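Local coordinates for protein titin (Homo sapiens, PDB 2J8H) that spans the muscle sarcomere as a giant elastic protein, here represented by a rigid tandem of two immunoglobulin domains from its A-band part, at residues A100-P105 with I124-S129. Sequence-based numbering, arbitrary orientation.
Sequences AKIHLP and IKIPFS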
loop_
_atom_site.group_PDB
_atom_site.type_symbol
_atom_site.label_atom_id
_atom_site.label_comp_id
_atom_site.label_asym_id
_atom_site.label_seq_id
_atom_site.Cartn_x
_atom_site.Cartn_y
_atom_site.Cartn_z
ATOM N N ALA A 100 -12.594 -4.481 10.927
ATOM C CA ALA A 100 -13.823 -5.186 10.551
ATOM C C ALA A 100 -14.233 -4.721 9.185
ATOM O O ALA A 100 -14.271 -3.518 8.938
ATOM C CB ALA A 100 -14.955 -4.940 11.554
ATOM N N LYS A 101 -14.578 -5.659 8.309
ATOM C CA LYS A 101 -14.895 -5.311 6.937
ATOM C C LYS A 101 -15.866 -6.316 6.363
ATOM O O LYS A 101 -15.728 -7.507 6.570
ATOM C CB LYS A 101 -13.599 -5.239 6.101
ATOM C CG LYS A 101 -13.777 -4.795 4.653
ATOM C CD LYS A 101 -14.014 -3.304 4.506
ATOM C CE LYS A 101 -14.584 -2.918 3.072
ATOM N NZ LYS A 101 -16.059 -3.186 2.892
ATOM N N ILE A 102 -16.872 -5.812 5.672
ATOM C CA ILE A 102 -17.851 -6.647 4.982
ATOM C C ILE A 102 -17.436 -6.687 3.514
ATOM O O ILE A 102 -17.119 -5.650 2.948
ATOM C CB ILE A 102 -19.267 -6.049 5.064
ATOM C CG1 ILE A 102 -19.796 -6.050 6.487
ATOM C CG2 ILE A 102 -20.218 -6.816 4.165
ATOM C CD1 ILE A 102 -19.789 -7.398 7.148
ATOM N N HIS A 103 -17.433 -7.877 2.927
ATOM C CA HIS A 103 -16.983 -8.086 1.545
ATOM C C HIS A 103 -18.107 -8.650 0.707
ATOM O O HIS A 103 -18.298 -9.866 0.663
ATOM C CB HIS A 103 -15.853 -9.106 1.490
ATOM C CG HIS A 103 -14.698 -8.789 2.383
ATOM N ND1 HIS A 103 -13.864 -7.722 2.164
ATOM C CD2 HIS A 103 -14.230 -9.414 3.490
ATOM C CE1 HIS A 103 -12.936 -7.691 3.109
ATOM N NE2 HIS A 103 -13.141 -8.705 3.926
ATOM N N LEU A 104 -18.824 -7.791 0.003
ATOM C CA LEU A 104 -19.880 -8.236 -0.913
ATOM C C LEU A 104 -19.278 -8.810 -2.190
ATOM O O LEU A 104 -18.629 -8.086 -2.958
ATOM C CB LEU A 104 -20.789 -7.075 -1.271
ATOM C CG LEU A 104 -21.631 -6.428 -0.181
ATOM C CD1 LEU A 104 -22.472 -5.299 -0.830
ATOM C CD2 LEU A 104 -22.487 -7.435 0.574
ATOM N N PRO A 105 -19.491 -10.106 -2.456
ATOM C CA PRO A 105 -18.974 -10.656 -3.705
ATOM C C PRO A 105 -19.509 -9.963 -4.969
ATOM O O PRO A 105 -18.751 -9.645 -5.892
ATOM C CB PRO A 105 -19.443 -12.102 -3.655
ATOM C CG PRO A 105 -19.636 -12.398 -2.218
ATOM C CD PRO A 105 -20.148 -11.135 -1.637
ATOM N N ILE A 124 -28.597 -15.241 2.562
ATOM C CA ILE A 124 -27.818 -14.088 2.125
ATOM C C ILE A 124 -26.460 -14.243 2.793
ATOM O O ILE A 124 -26.326 -13.964 3.985
ATOM C CB ILE A 124 -28.484 -12.755 2.512
ATOM C CG1 ILE A 124 -29.954 -12.728 2.052
ATOM C CG2 ILE A 124 -27.694 -11.606 1.901
ATOM C CD1 ILE A 124 -30.704 -11.481 2.421
ATOM N N LYS A 125 -25.486 -14.733 2.029
ATOM C CA LYS A 125 -24.180 -15.139 2.552
ATOM C C LYS A 125 -23.167 -14.023 2.346
ATOM O O LYS A 125 -22.894 -13.631 1.207
ATOM C CB LYS A 125 -23.695 -16.420 1.880
ATOM C CG LYS A 125 -22.390 -16.984 2.474
ATOM C CD LYS A 125 -21.949 -18.282 1.823
ATOM C CE LYS A 125 -20.677 -18.821 2.474
ATOM N NZ LYS A 125 -20.256 -20.182 1.966
ATOM N N ILE A 126 -22.610 -13.522 3.444
ATOM C CA ILE A 126 -21.770 -12.344 3.426
ATOM C C ILE A 126 -20.410 -12.623 4.066
ATOM O O ILE A 126 -20.328 -12.804 5.300
ATOM C CB ILE A 126 -22.396 -11.175 4.197
ATOM C CG1 ILE A 126 -23.825 -10.880 3.716
ATOM C CG2 ILE A 126 -21.580 -9.918 3.948
ATOM C CD1 ILE A 126 -23.887 -10.418 2.259
ATOM N N PRO A 127 -19.345 -12.682 3.250
ATOM C CA PRO A 127 -18.020 -12.819 3.846
ATOM C C PRO A 127 -17.630 -11.574 4.616
ATOM O O PRO A 127 -18.030 -10.468 4.258
ATOM C CB PRO A 127 -17.101 -13.011 2.642
ATOM C CG PRO A 127 -17.985 -13.261 1.496
ATOM C CD PRO A 127 -19.278 -12.644 1.785
ATOM N N PHE A 128 -16.863 -11.745 5.683
ATOM C CA PHE A 128 -16.313 -10.604 6.383
ATOM C C PHE A 128 -14.924 -10.897 6.935
ATOM O O PHE A 128 -14.510 -12.037 7.048
ATOM C CB PHE A 128 -17.247 -10.190 7.517
ATOM C CG PHE A 128 -17.351 -11.197 8.579
ATOM C CD1 PHE A 128 -16.418 -11.247 9.578
ATOM C CD2 PHE A 128 -18.369 -12.132 8.572
ATOM C CE1 PHE A 128 -16.490 -12.176 10.546
ATOM C CE2 PHE A 128 -18.435 -13.088 9.564
ATOM C CZ PHE A 128 -17.507 -13.118 10.532
ATOM N N SER A 129 -14.210 -9.829 7.266
ATOM C CA SER A 129 -12.900 -9.927 7.889
ATOM C C SER A 129 -12.937 -9.138 9.187
ATOM O O SER A 129 -13.796 -8.271 9.385
ATOM C CB SER A 129 -11.842 -9.311 6.969
ATOM O OG SER A 129 -11.810 -9.959 5.705
#
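Lys101 and Ser129 form an antiparallel hydrogen-bonded pair, Lys101 N to Ser129 O and Ser129 N to Lys101 O each 2.9 Å. A third backbone hydrogen bond, His103 N to Pro127 O, continues the ladder beyond the end of strand 86-102. On the same face as Lys101 and Ser129, the imidazole of His103 adds a side-chain hydrogen bond, its NE2 lying 2.6 Å from Ser129 OG, which sits at the ring edge near its plane. CG of His103 stands anti to its own carbonyl carbon, beside the backbone N (chi1 -54°). An alanine here would probably leave the Ser129 hydroxyl without this partner and free to turn. The amino group of Lys101 makes a salt bridge with Asp187 and also bonds Ile102 O. Apolar contacts dominate the other face, which looks into the domain core. CG2 of Ile102 presses on CG2 of Ile126 at a tight 3.4 Å, while its CD1 rests against CB of Phe128, 3.8 Å away. Further on, Leu104 and Ile126 lie side by side. On the outer side, the rings of Pro105 and Pro127 meet tip to tip near Ala47 and Asp48 of the second subunit. This is the A-to-B strand pairing of an I-set immunoglobulin sandwich, its A strand being the end of the long strand 86-102 that runs in from the preceding domain.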